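Local coordinates for protein ubiquitin-conjugating enzyme E2, putative (Plasmodium falciparum, PDB 2Q0V) that probably takes part in ubiquitin transfer as a ubiquitin-conjugating E2 enzyme or a related E2 variant, at residues Phe24-Glu29 / Ser55-Thr60. Sequence-based numbering, arbitrary orientation.
Sequences FRLLDE and SNWSCT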
# COMPACT_ATOMS: atom_id res chain seq x y z
N PHE A 24 18.19 3.84 4.64
CA PHE A 24 18.48 4.29 3.26
C PHE A 24 17.33 3.92 2.30
O PHE A 24 16.86 4.72 1.52
CB PHE A 24 19.79 3.65 2.79
CG PHE A 24 21.04 4.38 3.26
CD1 PHE A 24 21.00 5.23 4.37
CD2 PHE A 24 22.24 4.19 2.61
CE1 PHE A 24 22.14 5.91 4.81
CE2 PHE A 24 23.40 4.87 3.04
CZ PHE A 24 23.34 5.73 4.14
N ARG A 25 16.90 2.68 2.39
CA ARG A 25 15.80 2.18 1.61
C ARG A 25 14.50 3.04 1.78
O ARG A 25 13.88 3.41 0.80
CB ARG A 25 15.58 0.71 1.96
CG ARG A 25 14.28 0.14 1.48
CD ARG A 25 14.14 0.05 -0.06
NE ARG A 25 12.87 -0.61 -0.34
CZ ARG A 25 12.74 -1.83 -0.81
NH1 ARG A 25 11.52 -2.35 -0.97
NH2 ARG A 25 13.81 -2.54 -1.15
N LEU A 26 14.14 3.37 3.02
CA LEU A 26 12.95 4.13 3.31
C LEU A 26 13.11 5.58 2.93
O LEU A 26 12.15 6.23 2.50
CB LEU A 26 12.52 3.93 4.76
CG LEU A 26 11.85 2.57 5.02
CD1 LEU A 26 11.81 2.20 6.50
CD2 LEU A 26 10.44 2.51 4.42
N LEU A 27 14.32 6.10 3.03
CA LEU A 27 14.60 7.42 2.47
C LEU A 27 14.43 7.49 0.94
O LEU A 27 13.92 8.48 0.44
CB LEU A 27 15.98 7.92 2.89
CG LEU A 27 16.11 8.29 4.39
CD1 LEU A 27 17.61 8.40 4.79
CD2 LEU A 27 15.32 9.56 4.78
N ASP A 28 14.82 6.43 0.21
CA ASP A 28 14.59 6.34 -1.24
C ASP A 28 13.09 6.37 -1.62
O ASP A 28 12.67 7.15 -2.47
CB ASP A 28 15.23 5.08 -1.80
CG ASP A 28 16.76 5.15 -1.82
OD1 ASP A 28 17.33 6.28 -1.85
OD2 ASP A 28 17.38 4.04 -1.81
N GLU A 29 12.30 5.52 -0.95
CA GLU A 29 10.86 5.45 -1.12
C GLU A 29 10.15 6.73 -0.70
O GLU A 29 9.14 7.10 -1.31
CB GLU A 29 10.28 4.24 -0.38
CG GLU A 29 10.87 2.89 -0.83
CD GLU A 29 10.06 1.70 -0.35
OE1 GLU A 29 8.83 1.71 -0.44
OE2 GLU A 29 10.64 0.72 0.12
N SER A 55 8.43 4.53 9.69
CA SER A 55 7.77 3.24 9.72
C SER A 55 6.31 3.28 9.25
O SER A 55 5.84 2.31 8.68
CB SER A 55 7.85 2.64 11.13
OG SER A 55 9.19 2.43 11.51
N ASN A 56 5.62 4.37 9.53
CA ASN A 56 4.18 4.51 9.29
C ASN A 56 3.86 5.41 8.09
O ASN A 56 4.27 6.59 8.05
CB ASN A 56 3.48 5.05 10.54
CG ASN A 56 2.76 3.95 11.33
OD1 ASN A 56 3.35 3.30 12.23
ND2 ASN A 56 1.47 3.72 11.00
N TRP A 57 3.12 4.88 7.13
CA TRP A 57 2.87 5.60 5.89
C TRP A 57 1.41 5.80 5.64
O TRP A 57 0.64 4.85 5.70
CB TRP A 57 3.52 4.89 4.68
CG TRP A 57 5.03 4.78 4.81
CD1 TRP A 57 5.72 4.00 5.70
CD2 TRP A 57 6.02 5.45 4.02
NE1 TRP A 57 7.07 4.15 5.52
CE2 TRP A 57 7.29 5.03 4.49
CE3 TRP A 57 5.96 6.35 2.96
CZ2 TRP A 57 8.49 5.51 3.95
CZ3 TRP A 57 7.14 6.82 2.41
CH2 TRP A 57 8.40 6.39 2.91
N SER A 58 1.05 7.05 5.34
CA SER A 58 -0.26 7.39 4.81
C SER A 58 -0.29 7.28 3.28
O SER A 58 0.51 7.92 2.59
CB SER A 58 -0.64 8.81 5.23
OG SER A 58 -0.98 8.80 6.59
N CYS A 59 -1.24 6.50 2.78
CA CYS A 59 -1.35 6.14 1.37
C CYS A 59 -2.75 6.37 0.80
O CYS A 59 -3.75 6.31 1.51
CB CYS A 59 -0.96 4.68 1.18
SG CYS A 59 0.66 4.27 1.89
N THR A 60 -2.81 6.62 -0.50
CA THR A 60 -4.06 6.77 -1.23
C THR A 60 -4.06 5.90 -2.49
O THR A 60 -3.06 5.86 -3.25
CB THR A 60 -4.29 8.24 -1.64
OG1 THR A 60 -4.30 9.06 -0.46
CG2 THR A 60 -5.60 8.41 -2.33
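L26 and W57 illustrate how a tryptophan from a sheet can pack against a helix. S55, in the loop just before the strand, comes first: its CA is 8.3 Å from the CA of L26, but its CB turns away from the helix and its hydroxyl bonds with T53. W57 follows, two residues on. With CG opposite the carbonyl carbon about the first torsion (chi1 -61°), the indole reaches toward the helix six-membered ring first. L26 CD2 meets it obliquely, 3.6 Å from W57 CZ2. The L26 carbonyl comes instead to the indole edge, its O in the ring plane and 3.8 Å from W57 CH2. That same CH2 lies 4.0 Å from E29 C, so backbone as well as side chain receives the ring. Here the N-terminal helix of the UBC fold packs beside the four-stranded antiparallel sheet. The indole NE1 hydrogen-bonds to L54 O, just before the strand. E29, beside the tryptophan, forms a salt bridge with R25, whose NE bonds almost straight (178°) to OE2 at 2.6 Å, on the anti side and tilted out of the carboxylate plane; Y84 OH hydrogen-bonds to the same OE2 and I125 N to OE1. Further along, C59 packs on L129 of helix 125-135.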